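Local atomic coordinates of dihydrodipicolinate synthase (Bacillus anthracis, PDB entry 1XKY), a protein that probably catalyses the condensation of pyruvate with aspartate semialdehyde, a step that commits carbon to lysine biosynthesis. Residues N40-D44 and N45-A49; I221-E224 and M225-M228; E227-A230 and A231-G235; K242-Q245 and L246-V250. All blocks are in the same frame, centred on the assembly; numbering follows the deposited sequence.

Contact 1. Residues N40-D44 and N45-A49; sequences NYLID and NGTTA
Tyr-41 and Asn-45 stack at the C-terminal end of helix 32-44, where the chain of the TIM barrel turns toward strand 49-52. The amide plane lies 25° from the plane of the ring, and Asn-45 ND2 sits 3.2 Å above one face, displaced toward the rim and closest to CE1. The ring reaches this place with CG anti to the backbone N (chi1 169°). The amide is fixed by a second grip: Asn-45 ND2 donates to Tyr-41 O at 2.8 Å, nearly straight at 166°, and that oxygen lies in the amide plane.

At the next residue, Leu-42 O accepts two backbone bonds, from Asn-45 N at 2.9 Å and from Thr-47 N at 3.1 Å, which approach from opposite faces of its carbonyl plane. Between these donors Gly-46 has a positive phi, a shape glycine adopts easily. Thr-47 OG1 lies 3.5 Å from Leu-42 CB and is hydrogen-bonded to Thr-18 OG1 of the first barrel strand, 16-19. Water completes the turn: one molecule accepts from Gly-46 N at 2.8 Å and donates to Ile-43 O at 3.0 Å.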
loop_
_atom_site.group_PDB
_atom_site.type_symbol
_atom_site.label_atom_id
_atom_site.label_comp_id
_atom_site.label_asym_id
_atom_site.label_seq_id
_atom_site.Cartn_x
_atom_site.Cartn_y
_atom_site.Cartn_z
ATOM N N ASN A 40 -36.076 -10.547 -14.551
ATOM C CA ASN A 40 -37.261 -10.962 -13.783
ATOM C C ASN A 40 -36.904 -11.665 -12.477
ATOM O O ASN A 40 -37.525 -11.415 -11.427
ATOM C CB ASN A 40 -38.173 -11.834 -14.645
ATOM C CG ASN A 40 -38.947 -11.017 -15.658
ATOM O OD1 ASN A 40 -39.560 -10.007 -15.309
ATOM N ND2 ASN A 40 -38.918 -11.438 -16.913
ATOM N N TYR A 41 -35.894 -12.528 -12.552
ATOM C CA TYR A 41 -35.360 -13.183 -11.362
ATOM C C TYR A 41 -34.914 -12.159 -10.300
ATOM O O TYR A 41 -35.305 -12.245 -9.124
ATOM C CB TYR A 41 -34.206 -14.127 -11.730
ATOM C CG TYR A 41 -33.456 -14.612 -10.503
ATOM C CD1 TYR A 41 -33.902 -15.717 -9.782
ATOM C CD2 TYR A 41 -32.338 -13.927 -10.039
ATOM C CE1 TYR A 41 -33.235 -16.146 -8.636
ATOM C CE2 TYR A 41 -31.655 -14.349 -8.901
ATOM C CZ TYR A 41 -32.108 -15.457 -8.197
ATOM O OH TYR A 41 -31.431 -15.873 -7.057
ATOM N N LEU A 42 -34.113 -11.183 -10.710
ATOM C CA LEU A 42 -33.593 -10.191 -9.758
ATOM C C LEU A 42 -34.716 -9.425 -9.071
ATOM O O LEU A 42 -34.721 -9.286 -7.846
ATOM C CB LEU A 42 -32.624 -9.219 -10.443
ATOM C CG LEU A 42 -31.315 -9.855 -10.932
ATOM C CD1 LEU A 42 -30.504 -8.835 -11.728
ATOM C CD2 LEU A 42 -30.516 -10.431 -9.779
ATOM N N ILE A 43 -35.680 -8.960 -9.858
ATOM C CA ILE A 43 -36.802 -8.198 -9.324
ATOM C C ILE A 43 -37.629 -9.004 -8.298
ATOM O O ILE A 43 -38.110 -8.434 -7.320
ATOM C CB ILE A 43 -37.676 -7.614 -10.465
ATOM C CG1 ILE A 43 -36.874 -6.558 -11.244
ATOM C CG2 ILE A 43 -38.953 -6.995 -9.916
ATOM C CD1 ILE A 43 -37.545 -6.080 -12.531
ATOM N N ASP A 44 -37.749 -10.313 -8.503
ATOM C CA ASP A 44 -38.447 -11.195 -7.547
ATOM C C ASP A 44 -37.572 -11.659 -6.386
ATOM O O ASP A 44 -38.061 -12.335 -5.478
ATOM C CB ASP A 44 -38.996 -12.432 -8.259
ATOM C CG ASP A 44 -40.064 -12.095 -9.282
ATOM O OD1 ASP A 44 -40.668 -11.001 -9.202
ATOM O OD2 ASP A 44 -40.290 -12.936 -10.179
ATOM N N ASN A 45 -36.290 -11.284 -6.411
ATOM C CA ASN A 45 -35.333 -11.681 -5.385
ATOM C C ASN A 45 -34.648 -10.487 -4.702
ATOM O O ASN A 45 -33.457 -10.518 -4.425
ATOM C CB ASN A 45 -34.316 -12.662 -5.984
ATOM C CG ASN A 45 -34.890 -14.057 -6.143
ATOM O OD1 ASN A 45 -34.800 -14.868 -5.224
ATOM N ND2 ASN A 45 -35.516 -14.333 -7.287
ATOM N N GLY A 46 -35.417 -9.441 -4.421
ATOM C CA GLY A 46 -34.956 -8.331 -3.578
ATOM C C GLY A 46 -34.243 -7.163 -4.247
ATOM O O GLY A 46 -33.890 -6.189 -3.570
ATOM N N THR A 47 -34.029 -7.236 -5.563
ATOM C CA THR A 47 -33.375 -6.133 -6.297
ATOM C C THR A 47 -34.331 -4.948 -6.457
ATOM O O THR A 47 -35.462 -5.117 -6.927
ATOM C CB THR A 47 -32.840 -6.599 -7.681
ATOM O OG1 THR A 47 -31.725 -7.482 -7.495
ATOM C CG2 THR A 47 -32.389 -5.417 -8.549
ATOM N N THR A 48 -33.876 -3.755 -6.058
ATOM C CA THR A 48 -34.712 -2.541 -6.076
ATOM C C THR A 48 -34.340 -1.546 -7.185
ATOM O O THR A 48 -35.027 -0.546 -7.383
ATOM C CB THR A 48 -34.678 -1.800 -4.707
ATOM O OG1 THR A 48 -33.354 -1.326 -4.417
ATOM C CG2 THR A 48 -35.129 -2.710 -3.597
ATOM N N ALA A 49 -33.242 -1.819 -7.882
ATOM C CA ALA A 49 -32.781 -1.006 -9.005
ATOM C C ALA A 49 -31.779 -1.842 -9.777
ATOM O O ALA A 49 -31.057 -2.645 -9.183
ATOM C CB ALA A 49 -32.135 0.298 -8.525
HETATM O O HOH W 1 -38.235 -9.210 -4.458
HETATM O O HOH W 2 -37.820 -5.866 -6.339
HETATM O O HOH W 3 -37.959 -14.707 -4.078
#

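Contact 2. Residues I221-E224 and M225-M228; sequences IGNE and MQEM
Met-225 starts alongside Ile-221: its CG lies 3.3 Å from Ile-221 O and 4.4 Å from Ile-221 CD1, a loose apolar touch. Met-225 N donates to Ile-221 O at 3.0 Å, and CG merely packs against that oxygen. The methionine has its CG beside the backbone N (chi1 -65°) and bends at chi3, and its end lies away from Ile-221.

The next three residues continue the i to i+4 ladder: Gln-226 N bonds to Gly-222 O, Glu-227 N to Asn-223 O and Met-228 N to Glu-224 O, the last at 2.8 Å. The first turn is less regular, since the backbone N atoms of Asn-223 and Glu-224 make no bond to the turn before, and the helix is kinked there.

On the exposed side, Gln-226 stretches out with CG anti to its N, and a water joins it to the backbone by donating to Asn-223 O at 2.7 Å and to Gln-226 OE1 at 3.0 Å. Asn-223 O thus serves both the helix and this water. Farther out, Glu-227 OE1 forms a salt bridge with Lys-239.

Both segments belong to helix 218-234, which follows the last barrel strand. Met-225 rests on Ile-213 and Ser-215 of strand 212-215, while Met-228 packs on Leu-243 and Leu-247 of helix 237-253 and on Leu-203 of helix 202-207.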
loop_
_atom_site.group_PDB
_atom_site.type_symbol
_atom_site.label_atom_id
_atom_site.label_comp_id
_atom_site.label_asym_id
_atom_site.label_seq_id
_atom_site.Cartn_x
_atom_site.Cartn_y
_atom_site.Cartn_z
ATOM N N ILE A 221 -27.875 -14.239 -3.356
ATOM C CA ILE A 221 -28.453 -14.191 -2.010
ATOM C C ILE A 221 -29.221 -12.893 -1.754
ATOM O O ILE A 221 -29.197 -12.358 -0.656
ATOM C CB ILE A 221 -27.379 -14.422 -0.917
ATOM C CG1 ILE A 221 -26.188 -13.477 -1.122
ATOM C CG2 ILE A 221 -26.929 -15.893 -0.917
ATOM C CD1 ILE A 221 -25.322 -13.288 0.129
ATOM N N GLY A 222 -29.932 -12.416 -2.770
ATOM C CA GLY A 222 -30.736 -11.208 -2.651
ATOM C C GLY A 222 -31.784 -11.289 -1.553
ATOM O O GLY A 222 -31.986 -10.319 -0.827
ATOM N N ASN A 223 -32.456 -12.435 -1.425
ATOM C CA ASN A 223 -33.494 -12.563 -0.390
ATOM C C ASN A 223 -32.873 -12.478 1.005
ATOM O O ASN A 223 -33.438 -11.851 1.905
ATOM C CB ASN A 223 -34.316 -13.851 -0.542
ATOM C CG ASN A 223 -35.280 -13.816 -1.736
ATOM O OD1 ASN A 223 -35.697 -12.754 -2.200
ATOM N ND2 ASN A 223 -35.651 -14.993 -2.217
ATOM N N GLU A 224 -31.707 -13.102 1.168
ATOM C CA GLU A 224 -30.965 -13.063 2.433
ATOM C C GLU A 224 -30.548 -11.625 2.800
ATOM O O GLU A 224 -30.706 -11.194 3.950
ATOM C CB GLU A 224 -29.740 -13.973 2.371
ATOM C CG GLU A 224 -30.063 -15.482 2.366
ATOM C CD GLU A 224 -30.466 -16.049 1.000
ATOM O OE1 GLU A 224 -30.650 -15.289 0.032
ATOM O OE2 GLU A 224 -30.624 -17.283 0.904
ATOM N N MET A 225 -30.043 -10.888 1.817
ATOM C CA MET A 225 -29.665 -9.483 2.005
ATOM C C MET A 225 -30.874 -8.610 2.342
ATOM O O MET A 225 -30.775 -7.695 3.150
ATOM C CB MET A 225 -28.987 -8.937 0.745
ATOM C CG MET A 225 -27.661 -9.586 0.420
ATOM S SD MET A 225 -26.990 -9.032 -1.155
ATOM C CE MET A 225 -26.735 -7.294 -0.793
ATOM N N GLN A 226 -32.012 -8.895 1.710
ATOM C CA GLN A 226 -33.257 -8.190 2.010
ATOM C C GLN A 226 -33.655 -8.397 3.482
ATOM O O GLN A 226 -33.994 -7.441 4.183
ATOM C CB GLN A 226 -34.356 -8.669 1.066
ATOM C CG GLN A 226 -35.688 -7.968 1.208
ATOM C CD GLN A 226 -36.675 -8.432 0.158
ATOM O OE1 GLN A 226 -37.203 -9.546 0.229
ATOM N NE2 GLN A 226 -36.917 -7.596 -0.829
ATOM N N GLU A 227 -33.591 -9.643 3.948
ATOM C CA GLU A 227 -33.908 -9.963 5.347
ATOM C C GLU A 227 -32.879 -9.357 6.309
ATOM O O GLU A 227 -33.236 -8.915 7.393
ATOM C CB GLU A 227 -33.980 -11.488 5.537
ATOM C CG GLU A 227 -34.298 -11.958 6.961
ATOM C CD GLU A 227 -35.766 -11.849 7.341
ATOM O OE1 GLU A 227 -36.088 -12.075 8.526
ATOM O OE2 GLU A 227 -36.601 -11.542 6.477
ATOM N N MET A 228 -31.606 -9.360 5.917
ATOM C CA MET A 228 -30.545 -8.726 6.695
ATOM C C MET A 228 -30.828 -7.246 6.936
ATOM O O MET A 228 -30.728 -6.763 8.067
ATOM C CB MET A 228 -29.188 -8.890 5.992
ATOM C CG MET A 228 -28.010 -8.413 6.826
ATOM S SD MET A 228 -26.479 -8.275 5.900
ATOM C CE MET A 228 -26.845 -6.985 4.708
HETATM O O HOH W 4 -36.142 -11.590 2.188
HETATM O O HOH W 5 -37.902 -11.197 -2.220
#

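Contact 3. Residues E227-A230 and A231-G235; sequences EMIA and AFQAG
Ala-231 N donates to Glu-227 O at 2.9 Å, the first of four consecutive i to i+4 bonds that carry helix 218-234 through its closing turns. Phe-232 N to Met-228 O and Gln-233 N to Ile-229 O follow, the latter at 2.8 Å and almost straight. The fourth, Ala-234 N to Ala-230 O, is more bent at 146°, which fits the helix coming to its end.

That end is a Schellman motif. Gly-235 leaves helical angles with a positive phi of 95°, and its N turns back into the last turn, bonding to Phe-232 O at 2.9 Å and only weakly to Ala-231 O. In the TIM barrel this is where the helix after the eighth strand stops, before helix 237-253.

Among the side chains, Ile-229 and Gln-233 run side by side, pointing the same way. Gln-233 CG is beside the backbone N, and the chain then extends, so that its amide lies along Ile-229 CG2, with OE1 3.7 Å and CD 3.8 Å from that methyl. Ala-231 CB nestles 3.3 Å from Glu-227 O, and Phe-232 CB comes within 3.4 Å of Met-228 O. With CG anti to the backbone N, the ring of Phe-232 is carried away from the segment 227-230 toward Leu-203 and Ala-207 of helix 202-207. It also meets Phe-237 of the second subunit, the two ring planes at about 35°.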
loop_
_atom_site.group_PDB
_atom_site.type_symbol
_atom_site.label_atom_id
_atom_site.label_comp_id
_atom_site.label_asym_id
_atom_site.label_seq_id
_atom_site.Cartn_x
_atom_site.Cartn_y
_atom_site.Cartn_z
ATOM N N GLU A 227 -33.591 -9.643 3.948
ATOM C CA GLU A 227 -33.908 -9.963 5.347
ATOM C C GLU A 227 -32.879 -9.357 6.309
ATOM O O GLU A 227 -33.236 -8.915 7.393
ATOM C CB GLU A 227 -33.980 -11.488 5.537
ATOM C CG GLU A 227 -34.298 -11.958 6.961
ATOM C CD GLU A 227 -35.766 -11.849 7.341
ATOM O OE1 GLU A 227 -36.088 -12.075 8.526
ATOM O OE2 GLU A 227 -36.601 -11.542 6.477
ATOM N N MET A 228 -31.606 -9.360 5.917
ATOM C CA MET A 228 -30.545 -8.726 6.695
ATOM C C MET A 228 -30.828 -7.246 6.936
ATOM O O MET A 228 -30.728 -6.763 8.067
ATOM C CB MET A 228 -29.188 -8.890 5.992
ATOM C CG MET A 228 -28.010 -8.413 6.826
ATOM S SD MET A 228 -26.479 -8.275 5.900
ATOM C CE MET A 228 -26.845 -6.985 4.708
ATOM N N ILE A 229 -31.185 -6.535 5.870
ATOM C CA ILE A 229 -31.459 -5.105 5.946
ATOM C C ILE A 229 -32.727 -4.809 6.755
ATOM O O ILE A 229 -32.754 -3.854 7.522
ATOM C CB ILE A 229 -31.544 -4.473 4.529
ATOM C CG1 ILE A 229 -30.157 -4.488 3.876
ATOM C CG2 ILE A 229 -32.113 -3.040 4.583
ATOM C CD1 ILE A 229 -30.148 -4.057 2.439
ATOM N N ALA A 230 -33.762 -5.632 6.590
ATOM C CA ALA A 230 -34.998 -5.481 7.366
ATOM C C ALA A 230 -34.726 -5.684 8.867
ATOM O O ALA A 230 -35.184 -4.904 9.703
ATOM C CB ALA A 230 -36.039 -6.459 6.883
ATOM N N ALA A 231 -33.972 -6.728 9.190
ATOM C CA ALA A 231 -33.560 -6.996 10.565
ATOM C C ALA A 231 -32.732 -5.848 11.138
ATOM O O ALA A 231 -32.954 -5.410 12.272
ATOM C CB ALA A 231 -32.781 -8.291 10.636
ATOM N N PHE A 232 -31.769 -5.370 10.357
ATOM C CA PHE A 232 -30.940 -4.249 10.776
ATOM C C PHE A 232 -31.767 -2.999 11.049
ATOM O O PHE A 232 -31.668 -2.404 12.116
ATOM C CB PHE A 232 -29.885 -3.922 9.724
ATOM C CG PHE A 232 -28.925 -2.868 10.173
ATOM C CD1 PHE A 232 -27.928 -3.176 11.093
ATOM C CD2 PHE A 232 -29.045 -1.565 9.729
ATOM C CE1 PHE A 232 -27.044 -2.201 11.531
ATOM C CE2 PHE A 232 -28.166 -0.584 10.169
ATOM C CZ PHE A 232 -27.171 -0.905 11.072
ATOM N N GLN A 233 -32.584 -2.607 10.076
ATOM C CA GLN A 233 -33.420 -1.412 10.186
ATOM C C GLN A 233 -34.409 -1.526 11.344
ATOM O O GLN A 233 -34.756 -0.527 11.962
ATOM C CB GLN A 233 -34.151 -1.130 8.861
ATOM C CG GLN A 233 -33.238 -0.550 7.769
ATOM C CD GLN A 233 -33.943 -0.311 6.438
ATOM O OE1 GLN A 233 -34.848 -1.052 6.048
ATOM N NE2 GLN A 233 -33.526 0.731 5.733
ATOM N N ALA A 234 -34.845 -2.747 11.649
ATOM C CA ALA A 234 -35.710 -2.997 12.807
ATOM C C ALA A 234 -34.932 -2.874 14.133
ATOM O O ALA A 234 -35.506 -2.557 15.180
ATOM C CB ALA A 234 -36.336 -4.373 12.700
ATOM N N GLY A 235 -33.630 -3.133 14.077
ATOM C CA GLY A 235 -32.777 -3.104 15.265
ATOM C C GLY A 235 -32.597 -4.475 15.900
ATOM O O GLY A 235 -32.244 -4.577 17.069
#

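Contact 4. Residues K242-Q245 and L246-V250; sequences KLHQ and LLVRV
Leu-246 touches Leu-243 through methyl groups, CD2 to CD2 at 4.4 Å, and its CB comes within 3.4 Å of Leu-243 O. With Gln-245 and His-244 it has the most surface buried between the two segments. The bond from Leu-246 N back to Lys-242 O is weak, at 3.5 Å, whereas Leu-247 N to Leu-243 O is a normal 2.9 Å, consistent with a slight local stretching of the helix.

For Gln-245 the carbonyl does the work: Arg-249 N donates to Gln-245 O at 3.1 Å. Arg-249 CB settles near the same oxygen, and the far end of that arginine is hydrogen-bonded to Ser-298.

His-244 presents a ring face to Val-248. The methyl CG2 lies 3.9 Å from the ring centroid and 23° off the ring normal, a CH-pi contact displaced toward CE1 and NE2. Having CG anti to the backbone N (chi1 168°) brings the ring alongside the next turn, where Val-248 CG2 meets it. The ring's rotation is further set by NE2, bonded to Thr-182 OG1 of the second subunit.

Helix 237-253 follows helix 218-234, the one after the eighth TIM-barrel strand, on which Leu-243 and Leu-247 pack. His-244 rests on Leu-203 and Pro-204 of helix 202-207, while Val-248 meets Leu-179 of the second subunit, making this side part of a subunit interface.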
loop_
_atom_site.group_PDB
_atom_site.type_symbol
_atom_site.label_atom_id
_atom_site.label_comp_id
_atom_site.label_asym_id
_atom_site.label_seq_id
_atom_site.Cartn_x
_atom_site.Cartn_y
_atom_site.Cartn_z
ATOM N N LYS A 242 -25.901 -12.293 11.856
ATOM C CA LYS A 242 -25.840 -13.660 11.342
ATOM C C LYS A 242 -25.852 -13.684 9.806
ATOM O O LYS A 242 -25.068 -14.409 9.180
ATOM C CB LYS A 242 -27.002 -14.486 11.897
ATOM C CG LYS A 242 -26.951 -15.967 11.571
ATOM C CD LYS A 242 -28.279 -16.635 11.908
ATOM C CE LYS A 242 -28.239 -18.130 11.644
ATOM N NZ LYS A 242 -27.510 -18.849 12.722
ATOM N N LEU A 243 -26.730 -12.884 9.207
ATOM C CA LEU A 243 -26.841 -12.809 7.743
ATOM C C LEU A 243 -25.680 -12.023 7.126
ATOM O O LEU A 243 -25.233 -12.334 6.016
ATOM C CB LEU A 243 -28.195 -12.213 7.337
ATOM C CG LEU A 243 -29.383 -13.169 7.543
ATOM C CD1 LEU A 243 -30.692 -12.427 7.563
ATOM C CD2 LEU A 243 -29.389 -14.246 6.460
ATOM N N HIS A 244 -25.194 -11.017 7.849
ATOM C CA HIS A 244 -23.987 -10.283 7.470
ATOM C C HIS A 244 -22.797 -11.225 7.302
ATOM O O HIS A 244 -22.023 -11.085 6.372
ATOM C CB HIS A 244 -23.678 -9.200 8.520
ATOM C CG HIS A 244 -22.320 -8.584 8.392
ATOM N ND1 HIS A 244 -21.993 -7.683 7.400
ATOM C CD2 HIS A 244 -21.208 -8.729 9.152
ATOM C CE1 HIS A 244 -20.736 -7.304 7.552
ATOM N NE2 HIS A 244 -20.236 -7.929 8.604
ATOM N N GLN A 245 -22.666 -12.180 8.214
ATOM C CA GLN A 245 -21.595 -13.170 8.144
ATOM C C GLN A 245 -21.667 -14.012 6.863
ATOM O O GLN A 245 -20.646 -14.256 6.214
ATOM C CB GLN A 245 -21.605 -14.038 9.408
ATOM C CG GLN A 245 -21.004 -13.289 10.591
ATOM C CD GLN A 245 -21.354 -13.874 11.943
ATOM O OE1 GLN A 245 -21.123 -13.237 12.980
ATOM N NE2 GLN A 245 -21.910 -15.076 11.950
ATOM N N LEU A 246 -22.878 -14.420 6.503
ATOM C CA LEU A 246 -23.132 -15.133 5.254
ATOM C C LEU A 246 -22.775 -14.268 4.044
ATOM O O LEU A 246 -22.100 -14.728 3.133
ATOM C CB LEU A 246 -24.608 -15.545 5.175
ATOM C CG LEU A 246 -25.063 -16.292 3.911
ATOM C CD1 LEU A 246 -24.348 -17.617 3.798
ATOM C CD2 LEU A 246 -26.571 -16.496 3.925
ATOM N N LEU A 247 -23.235 -13.021 4.047
ATOM C CA LEU A 247 -22.992 -12.094 2.944
ATOM C C LEU A 247 -21.492 -11.940 2.670
ATOM O O LEU A 247 -21.049 -12.054 1.523
ATOM C CB LEU A 247 -23.639 -10.736 3.245
ATOM C CG LEU A 247 -23.463 -9.592 2.235
ATOM C CD1 LEU A 247 -23.863 -10.012 0.832
ATOM C CD2 LEU A 247 -24.287 -8.404 2.693
ATOM N N VAL A 248 -20.719 -11.733 3.733
ATOM C CA VAL A 248 -19.263 -11.565 3.636
ATOM C C VAL A 248 -18.604 -12.809 3.044
ATOM O O VAL A 248 -17.757 -12.714 2.155
ATOM C CB VAL A 248 -18.630 -11.260 5.027
ATOM C CG1 VAL A 248 -17.101 -11.316 4.965
ATOM C CG2 VAL A 248 -19.090 -9.903 5.542
ATOM N N ARG A 249 -19.013 -13.965 3.543
ATOM C CA ARG A 249 -18.491 -15.254 3.102
ATOM C C ARG A 249 -18.798 -15.479 1.622
ATOM O O ARG A 249 -17.907 -15.783 0.821
ATOM C CB ARG A 249 -19.135 -16.356 3.941
ATOM C CG ARG A 249 -18.405 -17.662 3.956
ATOM C CD ARG A 249 -18.700 -18.407 5.256
ATOM N NE ARG A 249 -20.130 -18.654 5.447
ATOM C CZ ARG A 249 -20.822 -19.575 4.780
ATOM N NH1 ARG A 249 -20.236 -20.326 3.856
ATOM N NH2 ARG A 249 -22.114 -19.739 5.026
ATOM N N VAL A 250 -20.070 -15.324 1.266
ATOM C CA VAL A 250 -20.507 -15.506 -0.116
ATOM C C VAL A 250 -19.805 -14.518 -1.058
ATOM O O VAL A 250 -19.319 -14.901 -2.135
ATOM C CB VAL A 250 -22.048 -15.400 -0.227
ATOM C CG1 VAL A 250 -22.508 -15.274 -1.690
ATOM C CG2 VAL A 250 -22.693 -16.612 0.449
#

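None of the four contacts closes a long loop; each lies within a few consecutive residues, and none crosses another. Contact 1 comes first and makes the turn from helix 32-44 toward strand 49-52. Far later, contacts 2 and 3 follow along helix 218-234 and share Glu-227 and Met-228, so one begins where the other ends. Contact 4 lies on the next helix, 237-253. In space, contact 1 meets contact 2 where Asn-45 packs against Asn-223, linking early and late parts of the barrel. Met-228 SD packs 3.6 Å from His-244 CA, joining both contacts 2 and 3 to contact 4. Contacts 3 and 4 also reach the second subunit.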